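Local coordinates for folylpolyglutamate synthase protein FOLC (Mycobacterium tuberculosis, PDB 2VOS), which probably adds L-glutamate, at the expense of ATP, to dihydropteroate and then repeatedly to tetrahydrofolate, yielding dihydrofolate and folylpolyglutamates, at residues A[376-381]-A[466-471]; A[400-405]-A[441-446]; A[350-355]-A[473-478]; A[357-362]-A[391-396]; A[435-440]-A[479-484]. All blocks are in the same frame, centred on the assembly; numbering follows the deposited sequence.

Interaction 1 (A[376-381]-A[466-471]); sequences VGVLSV and IVITGS
Val378 O has the straightest approach along its C=O axis (176°), from Thr469 N at 2.9 Å, and two groups grip it, the second being Ile468 CA, which leans in at 3.3 Å as a CA-H...O contact; Val376 O and Val467 O are gripped in the same twofold way. This is the middle of the mixed sheet in the C-terminal glutamate ligase domain, where strands 374-379 and 464-469 run parallel as neighbours. Val467 stitches both ways: Val467 N donates to Val376 O at 2.9 Å, and Val467 O takes the shorter bond from Val378 N at 2.7 Å, that donor standing above the carbonyl plane. The last bond, Ser380 N to Thr469 O, is long and weak. On one face Val378 and Ile466 lie side by side and point the same way, CG2 of Val378 against CG2 of Ile466 at 3.9 Å; helix 436-451 packs over them. On the other face Thr469 turns OG1 anti to its backbone N, where it bonds to Asp351 O in the nucleotide loop, and puts CG2 beside Leu379 CD1. Farther on, Ser380 O lies 3.4 Å from Ser471 CB, while Ser471 OG caps the next helix at Val473 N.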
# COMPACT_ATOMS: atom_id res chain seq x y z
N VAL A 376 -13.06 20.17 2.30
CA VAL A 376 -13.99 19.35 3.09
C VAL A 376 -13.55 17.89 3.06
O VAL A 376 -13.22 17.38 1.98
CB VAL A 376 -15.41 19.41 2.48
CG1 VAL A 376 -16.40 18.54 3.33
CG2 VAL A 376 -15.88 20.86 2.41
N GLY A 377 -13.47 17.22 4.20
CA GLY A 377 -13.02 15.84 4.17
C GLY A 377 -14.27 14.97 4.06
O GLY A 377 -15.34 15.39 4.54
N VAL A 378 -14.18 13.78 3.45
CA VAL A 378 -15.29 12.84 3.44
C VAL A 378 -14.58 11.66 3.99
O VAL A 378 -13.54 11.21 3.42
CB VAL A 378 -15.86 12.54 2.01
CG1 VAL A 378 -16.79 11.25 1.95
CG2 VAL A 378 -16.65 13.74 1.48
N LEU A 379 -15.10 11.15 5.11
CA LEU A 379 -14.35 10.21 5.90
C LEU A 379 -15.13 8.96 6.30
O LEU A 379 -16.27 9.05 6.78
CB LEU A 379 -13.88 10.96 7.17
CG LEU A 379 -12.89 10.28 8.10
CD1 LEU A 379 -11.47 10.39 7.57
CD2 LEU A 379 -13.00 10.94 9.50
N SER A 380 -14.53 7.80 6.12
CA SER A 380 -14.99 6.58 6.76
C SER A 380 -13.76 5.75 7.11
O SER A 380 -12.80 5.59 6.31
CB SER A 380 -15.89 5.76 5.81
OG SER A 380 -16.16 4.47 6.34
N VAL A 381 -13.78 5.21 8.32
CA VAL A 381 -12.58 4.61 8.89
C VAL A 381 -12.94 3.26 9.44
O VAL A 381 -14.03 3.08 9.99
CB VAL A 381 -11.97 5.52 10.02
CG1 VAL A 381 -10.72 4.89 10.62
CG2 VAL A 381 -11.58 6.93 9.46
N ILE A 466 -12.38 18.58 -2.09
CA ILE A 466 -12.99 17.53 -1.32
C ILE A 466 -11.93 16.43 -1.24
O ILE A 466 -11.31 16.07 -2.26
CB ILE A 466 -14.20 16.98 -2.05
CG1 ILE A 466 -15.22 18.10 -2.21
CG2 ILE A 466 -14.87 15.88 -1.25
CD1 ILE A 466 -16.28 17.79 -3.18
N VAL A 467 -11.70 15.92 -0.03
CA VAL A 467 -10.69 14.89 0.15
C VAL A 467 -11.35 13.69 0.79
O VAL A 467 -11.91 13.75 1.91
CB VAL A 467 -9.57 15.39 1.05
CG1 VAL A 467 -8.55 14.27 1.23
CG2 VAL A 467 -8.93 16.63 0.43
N ILE A 468 -11.39 12.61 0.02
CA ILE A 468 -12.09 11.41 0.45
C ILE A 468 -11.04 10.43 0.99
O ILE A 468 -10.16 9.96 0.23
CB ILE A 468 -12.82 10.78 -0.78
CG1 ILE A 468 -13.74 11.85 -1.40
CG2 ILE A 468 -13.51 9.41 -0.43
CD1 ILE A 468 -14.22 11.53 -2.83
N THR A 469 -11.13 10.07 2.27
CA THR A 469 -10.02 9.33 2.87
C THR A 469 -10.49 8.53 4.11
O THR A 469 -11.71 8.49 4.43
CB THR A 469 -8.89 10.35 3.24
OG1 THR A 469 -7.72 9.66 3.63
CG2 THR A 469 -9.32 11.30 4.45
N GLY A 470 -9.54 7.88 4.79
CA GLY A 470 -9.86 7.27 6.09
C GLY A 470 -9.65 5.76 6.05
O GLY A 470 -9.45 5.11 7.11
N SER A 471 -9.66 5.21 4.83
CA SER A 471 -9.55 3.78 4.64
C SER A 471 -9.20 3.50 3.19
O SER A 471 -9.56 4.26 2.27
CB SER A 471 -10.88 3.13 5.04
OG SER A 471 -10.91 1.76 4.73

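Interaction 2 (A[400-405]-A[441-446]); sequences SVVVTH and DVATSL
A single valine, Val402, plugs into helix 436-451 in this strand-on-helix packing of an alpha/beta layered domain. The strand 400-403 and the helical turn 441-446 run nearly antiparallel, at 160°, with their axes 8.8 Å apart. Val402 has CG1 anti to its backbone N (chi1 -173°), which sets CG2 anti to the carbonyl carbon. CG2 is the bump: it fills the shallow hollow formed by Val442, Ala443 and Leu446. Val442 CG1 is the nearest wall, 3.9 Å from Val402 CG2, its side chain crossing Val402 obliquely. Ala443 is the floor, with its CB 4.3 Å from Val402 CG2; the backbone is near too, Ala443 N lying 4.1 Å from Val402 CG2. Leu446, one turn on from Val442, closes the far rim, Leu446 CD1 4.2 Å from Val402 CG2. The other methyl, Val402 CG1, rests against Val442 CB and CG1. Val401 and Val403 face the opposite way, Val403 packing on helix 414-425, so strand 400-403 is covered on both faces. Inside the helix, Ser445 OG donates to Val442 O, which also accepts from Leu446 N. At the strand's start, Ser400 OG, tucked between its own N and carbonyl carbon, meets Leu446 CD1 at 3.5 Å.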
# COMPACT_ATOMS: atom_id res chain seq x y z
N SER A 400 -14.15 21.44 7.18
CA SER A 400 -15.12 20.57 7.83
C SER A 400 -15.00 19.17 7.32
O SER A 400 -14.28 18.90 6.35
CB SER A 400 -16.57 21.11 7.73
OG SER A 400 -17.04 21.02 6.41
N VAL A 401 -15.74 18.26 7.94
CA VAL A 401 -15.69 16.88 7.54
C VAL A 401 -17.11 16.31 7.45
O VAL A 401 -18.00 16.69 8.24
CB VAL A 401 -14.75 16.13 8.51
CG1 VAL A 401 -15.31 16.19 9.99
CG2 VAL A 401 -14.47 14.73 8.02
N VAL A 402 -17.34 15.45 6.46
CA VAL A 402 -18.58 14.67 6.37
C VAL A 402 -18.19 13.24 6.68
O VAL A 402 -17.39 12.66 5.95
CB VAL A 402 -19.14 14.70 4.91
CG1 VAL A 402 -20.54 14.02 4.86
CG2 VAL A 402 -19.22 16.16 4.40
N VAL A 403 -18.73 12.68 7.75
CA VAL A 403 -18.42 11.31 8.14
C VAL A 403 -19.49 10.38 7.64
O VAL A 403 -20.67 10.73 7.59
CB VAL A 403 -18.27 11.17 9.67
CG1 VAL A 403 -17.12 12.03 10.19
CG2 VAL A 403 -19.50 11.58 10.37
N THR A 404 -19.08 9.19 7.21
CA THR A 404 -20.00 8.26 6.61
C THR A 404 -19.49 6.83 6.84
O THR A 404 -18.68 6.59 7.74
CB THR A 404 -20.24 8.62 5.08
OG1 THR A 404 -21.27 7.79 4.55
CG2 THR A 404 -19.00 8.44 4.25
N HIS A 405 -20.02 5.89 6.07
CA HIS A 405 -19.73 4.45 6.21
C HIS A 405 -19.38 3.99 4.81
O HIS A 405 -20.17 4.21 3.90
CB HIS A 405 -21.01 3.72 6.67
CG HIS A 405 -20.82 2.28 7.02
ND1 HIS A 405 -20.48 1.32 6.09
CD2 HIS A 405 -20.93 1.64 8.21
CE1 HIS A 405 -20.37 0.15 6.69
NE2 HIS A 405 -20.65 0.31 7.98
N ASP A 441 -22.12 14.22 -2.03
CA ASP A 441 -23.06 15.24 -2.43
C ASP A 441 -23.06 16.32 -1.34
O ASP A 441 -23.13 17.50 -1.63
CB ASP A 441 -24.49 14.67 -2.65
CG ASP A 441 -24.66 13.89 -4.00
OD1 ASP A 441 -23.73 13.87 -4.86
OD2 ASP A 441 -25.72 13.28 -4.19
N VAL A 442 -23.03 15.89 -0.08
CA VAL A 442 -22.95 16.86 1.01
C VAL A 442 -21.70 17.73 0.86
O VAL A 442 -21.79 18.98 0.90
CB VAL A 442 -23.06 16.20 2.41
CG1 VAL A 442 -22.88 17.24 3.53
CG2 VAL A 442 -24.45 15.54 2.58
N ALA A 443 -20.52 17.10 0.65
CA ALA A 443 -19.27 17.85 0.54
C ALA A 443 -19.40 18.82 -0.60
O ALA A 443 -18.89 19.95 -0.55
CB ALA A 443 -18.05 16.91 0.30
N THR A 444 -20.08 18.40 -1.65
CA THR A 444 -20.14 19.22 -2.83
C THR A 444 -20.93 20.48 -2.53
O THR A 444 -20.56 21.56 -2.97
CB THR A 444 -20.77 18.47 -4.03
OG1 THR A 444 -19.95 17.34 -4.34
CG2 THR A 444 -20.93 19.44 -5.27
N SER A 445 -22.02 20.36 -1.80
CA SER A 445 -22.80 21.54 -1.52
C SER A 445 -22.00 22.46 -0.56
O SER A 445 -22.08 23.66 -0.66
CB SER A 445 -24.22 21.21 -1.05
OG SER A 445 -24.20 20.62 0.23
N LEU A 446 -21.19 21.89 0.32
CA LEU A 446 -20.38 22.73 1.20
C LEU A 446 -19.34 23.52 0.38
O LEU A 446 -19.10 24.70 0.58
CB LEU A 446 -19.70 21.88 2.28
CG LEU A 446 -20.58 21.18 3.32
CD1 LEU A 446 -19.72 20.31 4.27
CD2 LEU A 446 -21.41 22.18 4.12

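Interaction 3 (A[350-355]-A[473-478]); sequences IDAAHN and VTAGAA. With MG (magnesium ion), chain C; ADP (adenosine-5'-diphosphate), chain B.
The ADP and magnesium site takes part of its wall from the loop 350-355, and that loop rests on the helix 472-481. Asp351, its CG anti to the backbone N, presents its carboxylate to the ribose: ADP O2' donates to Asp351 OD2 at 2.9 Å, while ADP O3' lies close to both carboxylate oxygens, at best a weak bond to one of them. OD2 also accepts from Ala353 N at 3.0 Å, from above the carboxylate plane, making an Asx turn; OD1 is held by Leu339 N. Three residues along, His354 swings CG into the crowded position between N and carbonyl carbon, and ND1 donates to Ala352 O at 2.9 Å, within the ring plane. That bond fixes the ring's rotation and would be expected to make the opposite nitrogen a better ligand: His354 NE2 binds Mg at 2.0 Å. Asp200 and two waters also bind the metal, and water 2 donates to ADP O2B at 2.8 Å, linking ion and phosphate.

The back of the loop meets the helix through small groups only on the helix side. Ala475 CB presses on the backbone, 3.8 Å from Asp351 C, and Ile350 CG2 touches Ala478 CB at 3.7 Å. No hydrogen bond joins the two segments, so apolar packing carries the contact. Asp351 O accepts from Thr469 OG1 and Ile350 packs on Ile468, placing the loop at the end of strand 347-350, beside strand 464-469, with helix 472-481 behind it and helix 356-368 beginning right after.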
# COMPACT_ATOMS: atom_id res chain seq x y z
N ILE A 350 -8.69 11.38 -3.72
CA ILE A 350 -8.94 10.23 -2.90
C ILE A 350 -7.59 9.84 -2.33
O ILE A 350 -6.55 9.96 -3.01
CB ILE A 350 -9.53 9.02 -3.71
CG1 ILE A 350 -8.54 8.58 -4.84
CG2 ILE A 350 -10.99 9.34 -4.19
CD1 ILE A 350 -9.02 7.27 -5.63
N ASP A 351 -7.61 9.33 -1.09
CA ASP A 351 -6.42 8.92 -0.40
C ASP A 351 -6.73 7.81 0.59
O ASP A 351 -7.66 7.93 1.41
CB ASP A 351 -5.73 10.10 0.28
CG ASP A 351 -4.30 9.71 0.74
OD1 ASP A 351 -3.35 9.68 -0.05
OD2 ASP A 351 -4.13 9.34 1.88
N ALA A 352 -5.94 6.74 0.55
CA ALA A 352 -6.15 5.57 1.37
C ALA A 352 -5.72 5.77 2.85
O ALA A 352 -5.81 4.81 3.64
CB ALA A 352 -5.35 4.38 0.79
N ALA A 353 -5.24 6.96 3.24
CA ALA A 353 -4.73 7.16 4.60
C ALA A 353 -5.66 6.53 5.64
O ALA A 353 -6.86 6.78 5.65
CB ALA A 353 -4.55 8.63 4.91
N HIS A 354 -5.09 5.71 6.51
CA HIS A 354 -5.89 5.00 7.51
C HIS A 354 -5.06 4.79 8.80
O HIS A 354 -5.34 3.87 9.62
CB HIS A 354 -6.37 3.65 6.97
CG HIS A 354 -5.26 2.75 6.58
ND1 HIS A 354 -4.84 2.63 5.27
CD2 HIS A 354 -4.45 1.96 7.31
CE1 HIS A 354 -3.85 1.77 5.22
NE2 HIS A 354 -3.59 1.35 6.44
N ASN A 355 -4.07 5.67 9.00
CA ASN A 355 -3.36 5.68 10.27
C ASN A 355 -2.79 7.10 10.48
O ASN A 355 -2.82 7.93 9.58
CB ASN A 355 -2.26 4.60 10.35
CG ASN A 355 -1.02 4.93 9.43
OD1 ASN A 355 -1.14 5.70 8.51
ND2 ASN A 355 0.15 4.39 9.74
N VAL A 473 -10.76 1.17 1.70
CA VAL A 473 -12.07 0.87 1.17
C VAL A 473 -12.83 2.16 0.76
O VAL A 473 -13.57 2.19 -0.25
CB VAL A 473 -12.90 0.09 2.23
CG1 VAL A 473 -14.34 -0.14 1.73
CG2 VAL A 473 -12.22 -1.27 2.57
N THR A 474 -12.60 3.22 1.52
CA THR A 474 -13.24 4.51 1.28
C THR A 474 -12.69 5.06 -0.05
O THR A 474 -13.43 5.49 -0.95
CB THR A 474 -12.91 5.55 2.40
OG1 THR A 474 -13.25 5.03 3.71
CG2 THR A 474 -13.72 6.90 2.19
N ALA A 475 -11.36 5.10 -0.15
CA ALA A 475 -10.69 5.49 -1.37
C ALA A 475 -11.08 4.63 -2.56
O ALA A 475 -11.41 5.16 -3.64
CB ALA A 475 -9.17 5.50 -1.15
N GLY A 476 -11.09 3.31 -2.39
CA GLY A 476 -11.43 2.40 -3.46
C GLY A 476 -12.86 2.55 -3.92
O GLY A 476 -13.12 2.62 -5.16
N ALA A 477 -13.81 2.67 -2.97
CA ALA A 477 -15.23 2.82 -3.37
C ALA A 477 -15.44 4.11 -4.15
O ALA A 477 -16.16 4.16 -5.13
CB ALA A 477 -16.21 2.78 -2.14
N ALA A 478 -14.80 5.17 -3.70
CA ALA A 478 -14.85 6.45 -4.37
C ALA A 478 -14.23 6.35 -5.76
O ALA A 478 -14.76 6.94 -6.71
CB ALA A 478 -14.13 7.54 -3.50
MG MG C . -2.07 0.02 6.82
PB ADP B . 0.83 0.51 2.58
O1B ADP B . 0.84 -0.42 1.39
O2B ADP B . -0.48 0.52 3.31
O3B ADP B . 2.02 0.45 3.48
PA ADP B . 0.50 2.73 0.64
O1A ADP B . -0.77 2.03 0.17
O2A ADP B . 1.60 3.26 -0.27
O3A ADP B . 1.07 2.01 2.00
O5' ADP B . -0.09 4.09 1.31
C5' ADP B . -1.24 4.15 2.17
C4' ADP B . -1.35 5.63 2.61
O4' ADP B . -0.20 5.96 3.43
C3' ADP B . -1.22 6.63 1.47
O3' ADP B . -2.49 7.09 1.05
C2' ADP B . -0.53 7.86 1.99
O2' ADP B . -1.52 8.61 2.77
C1' ADP B . 0.32 7.27 3.08
N9 ADP B . 1.75 6.99 2.75
C8 ADP B . 2.32 6.27 1.73
N7 ADP B . 3.68 6.25 1.89
C5 ADP B . 3.95 6.87 3.07
C6 ADP B . 5.15 7.18 3.86
N6 ADP B . 6.38 6.81 3.44
N1 ADP B . 4.96 7.89 4.98
C2 ADP B . 3.77 8.35 5.45
N3 ADP B . 2.61 8.09 4.80
C4 ADP B . 2.69 7.38 3.62
O HOH W 1 -3.31 -1.41 7.10
O HOH W 2 -0.70 1.67 5.83

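Interaction 4 (A[357-362]-A[391-396]); sequences AGASAL and LAALEP. With ADP (adenosine-5'-diphosphate), chain B.
Helix 357-362 and segment 391-396, helical at its start, come close at Ser360 and Ala393, whose CA atoms are 4.9 Å apart. That is near for two helices, and it is possible because alanine faces backbone. Both helices belong to the glutamate ligase domain and pack on one face of its mixed sheet. In the first, Leu362 N donates to Gly358 O in regular helical fashion; in the second, Glu395 N returns to Leu391 O. Ala393 CB is the point of the wedge: it touches Ala359 CB at 3.7 Å and reaches the backbone itself, 3.5 Å from Ser360 N. Leu394 does the rest. Its CG is anti to the carbonyl carbon (chi1 -63°) and lies 4.0 Å from Ala359 CB. With CD1 anti to CA (chi2 172°), the other methyl, Leu394 CD2, lies 3.4 Å from Ala359 O. Ala359 CB is thus held between Ala393 and Leu394. Farther in, Leu362 and Leu394 cross obliquely, CD2 to CD2 at 4.2 Å.

A different side of helix 356-368 lines the nucleotide pocket, with Ala361 CB 3.6 Å from ADP N3 and Gly358 O near the ribose. Leu362 and Leu394 both lean on Thr469, and Leu362 also on Val467, so the pair covers one face of strand 464-469, while Leu391 turns away to pack on helix 414-425, the next helix over that sheet.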
# COMPACT_ATOMS: atom_id res chain seq x y z
N ALA A 357 0.33 8.40 10.89
CA ALA A 357 1.40 8.75 9.95
C ALA A 357 0.90 9.07 8.52
O ALA A 357 1.33 10.07 7.94
CB ALA A 357 2.48 7.68 9.90
N GLY A 358 0.01 8.24 7.94
CA GLY A 358 -0.52 8.51 6.63
C GLY A 358 -1.41 9.76 6.60
O GLY A 358 -1.37 10.54 5.63
N ALA A 359 -2.24 9.98 7.63
CA ALA A 359 -3.16 11.15 7.65
C ALA A 359 -2.33 12.45 7.80
O ALA A 359 -2.67 13.51 7.25
CB ALA A 359 -4.16 11.06 8.85
N SER A 360 -1.27 12.36 8.60
CA SER A 360 -0.31 13.44 8.68
C SER A 360 0.40 13.73 7.33
O SER A 360 0.55 14.91 6.95
CB SER A 360 0.66 13.18 9.84
OG SER A 360 1.72 14.08 9.73
N ALA A 361 0.78 12.67 6.57
CA ALA A 361 1.45 12.89 5.26
C ALA A 361 0.47 13.56 4.29
O ALA A 361 0.82 14.52 3.58
CB ALA A 361 1.94 11.58 4.69
N LEU A 362 -0.78 13.07 4.32
CA LEU A 362 -1.84 13.65 3.55
C LEU A 362 -2.06 15.15 3.90
O LEU A 362 -2.15 15.99 2.99
CB LEU A 362 -3.14 12.84 3.78
CG LEU A 362 -4.44 13.36 3.21
CD1 LEU A 362 -4.36 13.66 1.66
CD2 LEU A 362 -5.65 12.37 3.52
N LEU A 391 -8.02 11.82 12.96
CA LEU A 391 -8.76 13.05 12.96
C LEU A 391 -7.86 14.24 13.37
O LEU A 391 -7.93 15.35 12.80
CB LEU A 391 -9.96 12.95 13.91
CG LEU A 391 -11.03 11.96 13.42
CD1 LEU A 391 -11.95 11.44 14.54
CD2 LEU A 391 -11.85 12.58 12.29
N ALA A 392 -7.01 13.98 14.35
CA ALA A 392 -6.14 15.04 14.88
C ALA A 392 -5.13 15.52 13.79
O ALA A 392 -4.81 16.70 13.72
CB ALA A 392 -5.41 14.56 16.12
N ALA A 393 -4.72 14.62 12.90
CA ALA A 393 -3.79 14.99 11.84
C ALA A 393 -4.51 15.77 10.76
O ALA A 393 -3.90 16.61 10.07
CB ALA A 393 -3.15 13.71 11.20
N LEU A 394 -5.82 15.53 10.59
CA LEU A 394 -6.55 16.15 9.47
C LEU A 394 -7.26 17.43 9.88
O LEU A 394 -7.60 18.26 9.01
CB LEU A 394 -7.56 15.17 8.86
CG LEU A 394 -6.83 13.95 8.28
CD1 LEU A 394 -7.79 12.82 7.82
CD2 LEU A 394 -5.94 14.41 7.15
N GLU A 395 -7.48 17.60 11.18
CA GLU A 395 -8.24 18.80 11.63
C GLU A 395 -7.63 20.12 11.20
O GLU A 395 -8.36 21.05 10.89
CB GLU A 395 -8.44 18.79 13.15
CG GLU A 395 -9.35 19.94 13.61
CD GLU A 395 -8.57 21.22 13.88
OE1 GLU A 395 -7.34 21.12 13.99
OE2 GLU A 395 -9.19 22.31 13.97
N PRO A 396 -6.29 20.24 11.21
CA PRO A 396 -5.70 21.49 10.74
C PRO A 396 -5.91 21.80 9.24
O PRO A 396 -5.68 22.93 8.82
CB PRO A 396 -4.20 21.30 11.03
CG PRO A 396 -4.15 20.26 12.16
CD PRO A 396 -5.26 19.31 11.73
PB ADP B . 0.83 0.51 2.58
O1B ADP B . 0.84 -0.42 1.39
O2B ADP B . -0.48 0.52 3.31
O3B ADP B . 2.02 0.45 3.48
PA ADP B . 0.50 2.73 0.64
O1A ADP B . -0.77 2.03 0.17
O2A ADP B . 1.60 3.26 -0.27
O3A ADP B . 1.07 2.01 2.00
O5' ADP B . -0.09 4.09 1.31
C5' ADP B . -1.24 4.15 2.17
C4' ADP B . -1.35 5.63 2.61
O4' ADP B . -0.20 5.96 3.43
C3' ADP B . -1.22 6.63 1.47
O3' ADP B . -2.49 7.09 1.05
C2' ADP B . -0.53 7.86 1.99
O2' ADP B . -1.52 8.61 2.77
C1' ADP B . 0.32 7.27 3.08
N9 ADP B . 1.75 6.99 2.75
C8 ADP B . 2.32 6.27 1.73
N7 ADP B . 3.68 6.25 1.89
C5 ADP B . 3.95 6.87 3.07
C6 ADP B . 5.15 7.18 3.86
N6 ADP B . 6.38 6.81 3.44
N1 ADP B . 4.96 7.89 4.98
C2 ADP B . 3.77 8.35 5.45
N3 ADP B . 2.61 8.09 4.80
C4 ADP B . 2.69 7.38 3.62

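Interaction 5 (A[435-440]-A[479-484]); sequences NLRDAI and RTLFGR
Leu481 is the side chain that joins these two helices, 436-451 and 472-481, which pack next to each other on one face of the C-terminal sheet. Its CB points at segment 435-440 but makes no contact there. CG is anti to the carbonyl carbon (chi1 -68°); chi2 places CD1 anti to CA and turns CD2 to the side. Leu481 CD1 goes inward, 3.9 Å from Leu436 CD2 and 4.0 Å from Leu436 CG, as the two leucines cross obliquely; the same methyl lies 4.2 Å from Ile440 CD1. Leu481 CD2 goes outward to Arg437, whose chain bends at its third torsion (-49°) and brings the guanidinium round edge-on, with Arg437 NH2 3.5 Å from Leu481 CD2. The apolar methyl contacts lie on the inner side, the guanidinium toward solvent. Phe482 adds a lesser touch, CE2 meeting Ile440 CD1 obliquely at 4.4 Å.

Both segments include helix ends. The helix 472-481 stops in a Schellman motif: Gly483 takes a positive phi, Gly483 N donates to Thr480 O, and Arg484 N reaches back to Arg479 O. Arg479 itself leads away from the contact to a salt bridge with Glu340. The other helix starts with Asn435 as N-cap, its OD1 accepting from Asp438 N at 2.8 Å, nearly straight at 174°.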
# COMPACT_ATOMS: atom_id res chain seq x y z
N ASN A 435 -24.29 7.18 3.31
CA ASN A 435 -23.40 6.43 2.43
C ASN A 435 -22.49 7.40 1.66
O ASN A 435 -22.67 8.64 1.68
CB ASN A 435 -24.21 5.55 1.47
CG ASN A 435 -25.12 6.36 0.57
OD1 ASN A 435 -24.66 7.27 -0.12
ND2 ASN A 435 -26.40 6.06 0.60
N LEU A 436 -21.50 6.82 1.01
CA LEU A 436 -20.47 7.56 0.36
C LEU A 436 -20.96 8.50 -0.73
O LEU A 436 -20.46 9.64 -0.87
CB LEU A 436 -19.44 6.57 -0.19
CG LEU A 436 -18.19 7.23 -0.72
CD1 LEU A 436 -17.50 8.00 0.40
CD2 LEU A 436 -17.20 6.17 -1.32
N ARG A 437 -21.90 8.04 -1.56
CA ARG A 437 -22.42 8.91 -2.59
C ARG A 437 -23.12 10.11 -1.95
O ARG A 437 -22.93 11.23 -2.37
CB ARG A 437 -23.38 8.15 -3.51
CG ARG A 437 -23.88 8.95 -4.72
CD ARG A 437 -24.72 8.04 -5.68
NE ARG A 437 -24.00 6.78 -5.96
CZ ARG A 437 -24.45 5.82 -6.76
NH1 ARG A 437 -25.63 5.95 -7.38
NH2 ARG A 437 -23.72 4.71 -6.95
N ASP A 438 -23.96 9.86 -0.95
CA ASP A 438 -24.58 10.96 -0.22
C ASP A 438 -23.50 11.93 0.35
O ASP A 438 -23.67 13.17 0.29
CB ASP A 438 -25.44 10.43 0.93
CG ASP A 438 -26.84 9.88 0.49
OD1 ASP A 438 -27.17 9.80 -0.73
OD2 ASP A 438 -27.61 9.55 1.42
N ALA A 439 -22.45 11.38 0.95
CA ALA A 439 -21.42 12.17 1.62
C ALA A 439 -20.74 13.07 0.61
O ALA A 439 -20.54 14.25 0.88
CB ALA A 439 -20.39 11.31 2.28
N ILE A 440 -20.45 12.53 -0.57
CA ILE A 440 -19.86 13.38 -1.61
C ILE A 440 -20.82 14.51 -2.03
O ILE A 440 -20.39 15.63 -2.39
CB ILE A 440 -19.32 12.57 -2.81
CG1 ILE A 440 -18.12 11.73 -2.35
CG2 ILE A 440 -18.86 13.51 -3.93
CD1 ILE A 440 -17.84 10.52 -3.20
N ARG A 479 -13.12 5.60 -5.91
CA ARG A 479 -12.49 5.51 -7.17
C ARG A 479 -13.48 4.88 -8.21
O ARG A 479 -13.55 5.29 -9.40
CB ARG A 479 -11.17 4.72 -7.06
CG ARG A 479 -10.24 4.94 -8.27
CD ARG A 479 -8.78 4.42 -7.99
NE ARG A 479 -7.84 4.97 -8.97
CZ ARG A 479 -7.64 4.47 -10.18
NH1 ARG A 479 -8.29 3.38 -10.59
NH2 ARG A 479 -6.79 5.08 -11.01
N THR A 480 -14.23 3.87 -7.77
CA THR A 480 -15.24 3.22 -8.60
C THR A 480 -16.42 4.19 -8.91
O THR A 480 -16.90 4.25 -10.03
CB THR A 480 -15.72 1.96 -7.88
OG1 THR A 480 -14.67 0.98 -7.86
CG2 THR A 480 -16.99 1.39 -8.54
N LEU A 481 -16.88 4.95 -7.92
CA LEU A 481 -17.88 5.99 -8.16
C LEU A 481 -17.44 6.98 -9.26
O LEU A 481 -18.28 7.45 -10.04
CB LEU A 481 -18.21 6.76 -6.88
CG LEU A 481 -18.96 5.94 -5.82
CD1 LEU A 481 -19.20 6.80 -4.55
CD2 LEU A 481 -20.31 5.34 -6.40
N PHE A 482 -16.15 7.31 -9.30
CA PHE A 482 -15.65 8.24 -10.30
C PHE A 482 -15.31 7.56 -11.62
O PHE A 482 -14.79 8.19 -12.52
CB PHE A 482 -14.43 9.00 -9.72
CG PHE A 482 -14.85 10.18 -8.88
CD1 PHE A 482 -15.14 11.37 -9.50
CD2 PHE A 482 -14.97 10.09 -7.49
CE1 PHE A 482 -15.53 12.43 -8.80
CE2 PHE A 482 -15.35 11.14 -6.77
CZ PHE A 482 -15.67 12.33 -7.43
N GLY A 483 -15.60 6.26 -11.71
CA GLY A 483 -15.55 5.54 -12.97
C GLY A 483 -14.16 5.10 -13.45
O GLY A 483 -14.00 4.87 -14.68
N ARG A 484 -13.15 5.06 -12.57
CA ARG A 484 -11.78 4.74 -13.00
C ARG A 484 -11.59 3.23 -13.00
O ARG A 484 -12.13 2.52 -12.14
CB ARG A 484 -10.74 5.39 -12.07
CG ARG A 484 -10.94 6.87 -11.87
CD ARG A 484 -10.71 7.68 -13.11
NE ARG A 484 -11.56 8.88 -13.20
CZ ARG A 484 -11.12 10.12 -13.05
NH1 ARG A 484 -9.84 10.33 -12.78
NH2 ARG A 484 -11.94 11.15 -13.17

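In the fold
From the N-terminal side, interaction 3 opens first, at 350-355, and interaction 4 follows at 357-362. Interaction 1 opens at 376-381 before interaction 4 closes at 391-396, so these two cross. Interaction 2 then opens at 400-405 and closes at 441-446, nested inside interaction 1. Interaction 5 opens at 435-440, crossing interaction 2. The return comes in one run: interaction 1 closes at 466-471, interaction 3, which encloses 1, 2 and 4, at 473-478, and interaction 5 last, at 479-484, crossing 1 and 3. Interaction 1 joins the central strands; interactions 2 and 5 secure helices on one face, interaction 4 on the other, and interactions 3 and 4 both reach ADP.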